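Long-range contact in alpha-L-arabinosidase (Xanthomonas axonopodis pv. citri, PDB 6D25), which probably hydrolyses alpha-L-arabinofuranosyl side chains of arabinoxylans, including those on internally di-substituted units, as a family GH51 arabinofuranosidase: residues 45-59 against 366-378. Sequence-based numbering, arbitrary orientation.
Sequences SRQLFGQFAEHLGTG and VRMANIAQMVNVL. With GOL (glycerol), chain G.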
loop_
_atom_site.group_PDB
_atom_site.type_symbol
_atom_site.label_atom_id
_atom_site.label_comp_id
_atom_site.label_asym_id
_atom_site.label_seq_id
_atom_site.Cartn_x
_atom_site.Cartn_y
_atom_site.Cartn_z
ATOM N N SER A 45 10.339 -34.632 4.340
ATOM C CA SER A 45 9.566 -34.246 3.173
ATOM C C SER A 45 10.452 -34.227 1.930
ATOM O O SER A 45 11.537 -33.654 1.930
ATOM C CB SER A 45 8.876 -32.905 3.332
ATOM O OG SER A 45 8.195 -32.561 2.135
ATOM N N ARG A 46 9.902 -34.756 0.843
ATOM C CA ARG A 46 10.594 -34.610 -0.435
ATOM C C ARG A 46 10.803 -33.134 -0.785
ATOM O O ARG A 46 11.720 -32.844 -1.542
ATOM C CB ARG A 46 9.852 -35.315 -1.569
ATOM C CG ARG A 46 8.512 -34.716 -1.976
ATOM C CD ARG A 46 7.910 -35.572 -3.092
ATOM N NE ARG A 46 6.702 -34.930 -3.636
ATOM C CZ ARG A 46 5.495 -34.978 -3.118
ATOM N NH1 ARG A 46 5.259 -35.709 -2.020
ATOM N NH2 ARG A 46 4.535 -34.333 -3.772
ATOM N N GLN A 47 9.994 -32.227 -0.259
ATOM C CA GLN A 47 10.088 -30.813 -0.632
ATOM C C GLN A 47 11.351 -30.172 -0.038
ATOM O O GLN A 47 11.670 -29.038 -0.376
ATOM C CB GLN A 47 8.858 -30.030 -0.176
ATOM C CG GLN A 47 7.521 -30.618 -0.597
ATOM C CD GLN A 47 7.366 -30.820 -2.082
ATOM O OE1 GLN A 47 8.021 -30.165 -2.872
ATOM N NE2 GLN A 47 6.465 -31.719 -2.451
ATOM N N LEU A 48 12.091 -30.899 0.814
ATOM C CA LEU A 48 13.400 -30.428 1.257
ATOM C C LEU A 48 14.399 -30.352 0.091
ATOM O O LEU A 48 15.450 -29.712 0.219
ATOM C CB LEU A 48 13.917 -31.387 2.347
ATOM C CG LEU A 48 13.176 -31.327 3.684
ATOM C CD1 LEU A 48 13.788 -32.308 4.662
ATOM C CD2 LEU A 48 13.166 -29.923 4.259
ATOM N N PHE A 49 14.090 -30.973 -1.022
ATOM C CA PHE A 49 14.965 -31.017 -2.202
ATOM C C PHE A 49 14.470 -30.057 -3.289
ATOM O O PHE A 49 14.768 -30.272 -4.474
ATOM C CB PHE A 49 15.037 -32.470 -2.701
ATOM C CG PHE A 49 15.646 -33.365 -1.649
ATOM C CD1 PHE A 49 17.011 -33.366 -1.443
ATOM C CD2 PHE A 49 14.853 -34.074 -0.767
ATOM C CE1 PHE A 49 17.578 -34.109 -0.405
ATOM C CE2 PHE A 49 15.412 -34.869 0.218
ATOM C CZ PHE A 49 16.780 -34.849 0.433
ATOM N N GLY A 50 13.758 -29.010 -2.894
ATOM C CA GLY A 50 13.267 -28.015 -3.839
ATOM C C GLY A 50 14.385 -27.278 -4.554
ATOM O O GLY A 50 15.555 -27.159 -4.058
ATOM N N GLN A 51 14.029 -26.816 -5.763
ATOM C CA GLN A 51 14.895 -26.019 -6.602
ATOM C C GLN A 51 14.286 -24.610 -6.718
ATOM O O GLN A 51 13.152 -24.350 -6.313
ATOM C CB GLN A 51 15.055 -26.669 -7.974
ATOM C CG GLN A 51 15.601 -28.101 -7.949
ATOM C CD GLN A 51 17.091 -28.179 -7.686
ATOM O OE1 GLN A 51 17.830 -27.203 -7.818
ATOM N NE2 GLN A 51 17.550 -29.363 -7.301
ATOM N N PHE A 52 15.085 -23.705 -7.265
ATOM C CA PHE A 52 14.780 -22.295 -7.295
ATOM C C PHE A 52 15.363 -21.704 -8.570
ATOM O O PHE A 52 16.578 -21.677 -8.737
ATOM C CB PHE A 52 15.346 -21.665 -6.014
ATOM C CG PHE A 52 15.328 -20.169 -5.919
ATOM C CD1 PHE A 52 14.365 -19.409 -6.584
ATOM C CD2 PHE A 52 16.278 -19.521 -5.144
ATOM C CE1 PHE A 52 14.397 -18.026 -6.502
ATOM C CE2 PHE A 52 16.303 -18.129 -5.077
ATOM C CZ PHE A 52 15.362 -17.394 -5.748
ATOM N N ALA A 53 14.482 -21.237 -9.467
ATOM C CA ALA A 53 14.887 -20.729 -10.758
ATOM C C ALA A 53 14.424 -19.279 -10.934
ATOM O O ALA A 53 13.329 -19.032 -11.503
ATOM C CB ALA A 53 14.343 -21.616 -11.837
ATOM N N GLU A 54 15.245 -18.324 -10.491
ATOM C CA GLU A 54 14.969 -16.919 -10.670
ATOM C C GLU A 54 15.299 -16.526 -12.102
ATOM O O GLU A 54 16.203 -17.101 -12.723
ATOM C CB GLU A 54 15.804 -16.078 -9.694
ATOM C CG GLU A 54 15.536 -14.578 -9.715
ATOM C CD GLU A 54 16.102 -13.808 -8.531
ATOM O OE1 GLU A 54 16.851 -14.428 -7.730
ATOM O OE2 GLU A 54 15.817 -12.586 -8.397
ATOM N N HIS A 55 14.633 -15.455 -12.574
ATOM C CA HIS A 55 15.056 -14.809 -13.815
ATOM C C HIS A 55 16.327 -14.026 -13.526
ATOM O O HIS A 55 16.252 -12.884 -13.053
ATOM C CB HIS A 55 13.958 -13.919 -14.381
ATOM C CG HIS A 55 12.886 -14.689 -15.055
ATOM N ND1 HIS A 55 12.559 -14.452 -16.343
ATOM C CD2 HIS A 55 12.158 -15.755 -14.658
ATOM C CE1 HIS A 55 11.624 -15.325 -16.714
ATOM N NE2 HIS A 55 11.367 -16.139 -15.702
ATOM N N LEU A 56 17.462 -14.657 -13.784
ATOM C CA LEU A 56 18.754 -14.136 -13.347
ATOM C C LEU A 56 19.829 -14.722 -14.271
ATOM O O LEU A 56 19.931 -15.947 -14.367
ATOM C CB LEU A 56 18.980 -14.565 -11.888
ATOM C CG LEU A 56 20.082 -13.841 -11.116
ATOM C CD1 LEU A 56 19.943 -14.112 -9.628
ATOM C CD2 LEU A 56 21.491 -14.162 -11.605
ATOM N N GLY A 57 20.600 -13.866 -14.926
ATOM C CA GLY A 57 21.712 -14.311 -15.751
ATOM C C GLY A 57 21.246 -15.272 -16.833
ATOM O O GLY A 57 20.285 -14.962 -17.588
ATOM N N THR A 58 21.851 -16.455 -16.888
ATOM C CA THR A 58 21.483 -17.468 -17.843
ATOM C C THR A 58 20.739 -18.617 -17.147
ATOM O O THR A 58 20.676 -19.752 -17.673
ATOM C CB THR A 58 22.697 -17.934 -18.653
ATOM O OG1 THR A 58 23.656 -18.435 -17.723
ATOM C CG2 THR A 58 23.274 -16.853 -19.541
ATOM N N GLY A 59 20.137 -18.350 -15.979
ATOM C CA GLY A 59 19.428 -19.363 -15.265
ATOM C C GLY A 59 18.163 -19.823 -15.945
ATOM O O GLY A 59 17.797 -20.998 -15.812
ATOM N N VAL A 366 10.810 -28.253 9.625
ATOM C CA VAL A 366 11.350 -27.871 8.336
ATOM C C VAL A 366 10.841 -28.855 7.283
ATOM O O VAL A 366 11.293 -30.034 7.255
ATOM C CB VAL A 366 12.886 -27.818 8.346
ATOM C CG1 VAL A 366 13.415 -27.371 6.992
ATOM C CG2 VAL A 366 13.411 -26.888 9.436
ATOM N N ARG A 367 9.912 -28.388 6.456
ATOM C CA ARG A 367 9.211 -29.304 5.561
ATOM C C ARG A 367 9.350 -28.867 4.095
ATOM O O ARG A 367 8.812 -29.549 3.213
ATOM C CB ARG A 367 7.732 -29.390 5.957
ATOM C CG ARG A 367 7.534 -29.900 7.378
ATOM C CD ARG A 367 6.140 -30.336 7.745
ATOM N NE ARG A 367 5.156 -29.314 7.738
ATOM C CZ ARG A 367 4.647 -28.700 8.815
ATOM N NH1 ARG A 367 3.623 -27.891 8.613
ATOM N NH2 ARG A 367 5.144 -28.879 10.024
ATOM N N MET A 368 10.083 -27.799 3.837
ATOM C CA MET A 368 10.424 -27.375 2.476
ATOM C C MET A 368 11.779 -26.651 2.515
ATOM O O MET A 368 12.094 -25.969 3.489
ATOM C CB MET A 368 9.395 -26.381 1.911
ATOM C CG MET A 368 7.962 -26.918 1.877
ATOM S SD MET A 368 6.800 -25.674 1.201
ATOM C CE MET A 368 7.383 -25.650 -0.501
ATOM N N ALA A 369 12.545 -26.792 1.456
ATOM C CA ALA A 369 13.778 -26.045 1.244
ATOM C C ALA A 369 14.045 -25.941 -0.248
ATOM O O ALA A 369 13.597 -26.777 -1.022
ATOM C CB ALA A 369 14.960 -26.677 1.969
ATOM N N ASN A 370 14.707 -24.874 -0.635
ATOM C CA ASN A 370 15.030 -24.617 -2.035
ATOM C C ASN A 370 16.455 -24.061 -2.122
ATOM O O ASN A 370 16.763 -22.968 -1.602
ATOM C CB ASN A 370 14.064 -23.661 -2.721
ATOM C CG ASN A 370 12.616 -24.090 -2.649
ATOM O OD1 ASN A 370 11.994 -23.942 -1.600
ATOM N ND2 ASN A 370 12.078 -24.621 -3.744
ATOM N N ILE A 371 17.334 -24.796 -2.795
ATOM C CA ILE A 371 18.712 -24.359 -2.976
ATOM C C ILE A 371 18.755 -23.260 -4.039
ATOM O O ILE A 371 18.030 -23.333 -5.063
ATOM C CB ILE A 371 19.626 -25.556 -3.323
ATOM C CG1 ILE A 371 21.089 -25.194 -3.116
ATOM C CG2 ILE A 371 19.366 -26.064 -4.733
ATOM C CD1 ILE A 371 22.094 -26.299 -3.304
ATOM N N ALA A 372 19.632 -22.291 -3.840
ATOM C CA ALA A 372 19.845 -21.212 -4.790
ATOM C C ALA A 372 21.065 -21.498 -5.675
ATOM O O ALA A 372 22.174 -21.580 -5.132
ATOM C CB ALA A 372 20.069 -19.923 -4.037
ATOM N N GLN A 373 20.935 -21.636 -6.993
ATOM C CA GLN A 373 19.716 -21.709 -7.795
ATOM C C GLN A 373 19.906 -22.881 -8.766
ATOM O O GLN A 373 20.895 -23.609 -8.639
ATOM C CB GLN A 373 19.480 -20.391 -8.534
ATOM C CG GLN A 373 19.046 -19.251 -7.614
ATOM C CD GLN A 373 18.545 -18.029 -8.327
ATOM O OE1 GLN A 373 18.158 -18.116 -9.509
ATOM N NE2 GLN A 373 18.532 -16.907 -7.614
ATOM N N MET A 374 19.005 -23.089 -9.716
ATOM C CA MET A 374 18.869 -24.391 -10.324
ATOM C C MET A 374 19.902 -24.587 -11.447
ATOM O O MET A 374 20.573 -25.635 -11.468
ATOM C CB MET A 374 17.443 -24.596 -10.858
ATOM C CG MET A 374 17.137 -26.023 -11.250
ATOM S SD MET A 374 15.389 -26.249 -11.693
ATOM C CE MET A 374 15.326 -25.382 -13.256
ATOM N N VAL A 375 20.001 -23.647 -12.407
ATOM C CA VAL A 375 20.900 -23.767 -13.532
ATOM C C VAL A 375 21.711 -22.478 -13.681
ATOM O O VAL A 375 21.131 -21.400 -13.610
ATOM C CB VAL A 375 20.133 -24.066 -14.835
ATOM C CG1 VAL A 375 21.080 -24.351 -15.999
ATOM C CG2 VAL A 375 19.158 -25.211 -14.668
ATOM N N ASN A 376 23.022 -22.581 -13.819
ATOM C CA ASN A 376 23.908 -21.456 -14.220
ATOM C C ASN A 376 24.039 -20.356 -13.154
ATOM O O ASN A 376 24.710 -19.352 -13.444
ATOM C CB ASN A 376 23.445 -20.836 -15.540
ATOM C CG ASN A 376 23.755 -21.731 -16.716
ATOM O OD1 ASN A 376 24.754 -22.469 -16.650
ATOM N ND2 ASN A 376 22.944 -21.651 -17.765
ATOM N N VAL A 377 23.413 -20.485 -11.990
ATOM C CA VAL A 377 23.322 -19.365 -11.027
ATOM C C VAL A 377 23.606 -19.930 -9.631
ATOM O O VAL A 377 23.005 -20.943 -9.218
ATOM C CB VAL A 377 21.916 -18.740 -11.062
ATOM C CG1 VAL A 377 21.702 -17.750 -9.941
ATOM C CG2 VAL A 377 21.642 -18.090 -12.414
ATOM N N LEU A 378 24.505 -19.256 -8.928
ATOM C CA LEU A 378 24.892 -19.619 -7.570
ATOM C C LEU A 378 25.228 -21.117 -7.495
ATOM O O LEU A 378 25.986 -21.538 -8.327
ATOM C CB LEU A 378 23.804 -19.143 -6.598
ATOM C CG LEU A 378 23.763 -17.623 -6.405
ATOM C CD1 LEU A 378 22.556 -17.195 -5.597
ATOM C CD2 LEU A 378 25.029 -17.099 -5.752
HETATM C C1 GOL G . 17.385 -13.616 -4.502
HETATM O O1 GOL G . 17.076 -12.869 -5.698
HETATM C C2 GOL G . 18.914 -13.590 -4.206
HETATM O O2 GOL G . 19.088 -13.975 -2.828
HETATM C C3 GOL G . 19.680 -14.534 -5.137
HETATM O O3 GOL G . 19.338 -15.952 -5.006
HETATM O O HOH W 1 10.385 -32.626 6.529
HETATM O O HOH W 2 6.158 -30.173 2.899
HETATM O O HOH W 3 17.764 -24.596 -7.393
HETATM O O HOH W 4 18.066 -19.049 -12.051
HETATM O O HOH W 5 23.925 -16.887 -14.738
HETATM O O HOH W 6 17.874 -21.769 -12.990
#
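Glu54 and Gln373 meet through a two-point grip in which one amide serves both backbone and carboxylate. Gln373 NE2 donates to the anti lone pair of Glu54 OE1 at 3.0 Å, while Gln373 OE1 accepts from Glu54 N at 3.1 Å, this donor standing well above the carbonyl plane. Amide and carboxylate planes are only 16° apart. On its way there the Gln373 chain, extended beyond CG, runs over one face of the Phe52 ring, with CG 4.1 Å from the ring centroid in a CH-pi contact. A glycerol, probably from the crystallisation liquor, continues the network: its O1 donates to Glu54 OE1 at 2.6 Å, and its O3 accepts from Gln373 NE2. Tyr268, Cys100 and Glu324 also bind it at the C-terminal mouth of a (beta/alpha)8 barrel, where such enzymes carry the active site, so it probably occupies part of the sugar pocket. The first and eighth strands, 51-52 and 366-371, close the cylinder. Gly50-Asn370 is the single backbone bridge, with Ile371 N bonded to Gly50 O; Ala369 N reaches Gln47 O in the turn before the first strand, and the Asn370 side chain adds ND2 to Gln51 O at 2.8 Å. Beside the bridge, a water accepts from Phe52 N, within hydrogen-bonding distance of Gln51 OE1 and Ile371 O. In the second shell, Phe101 N and Trp125 NE1 hold Glu54 OE2, which should restrain the carboxylate's rotation.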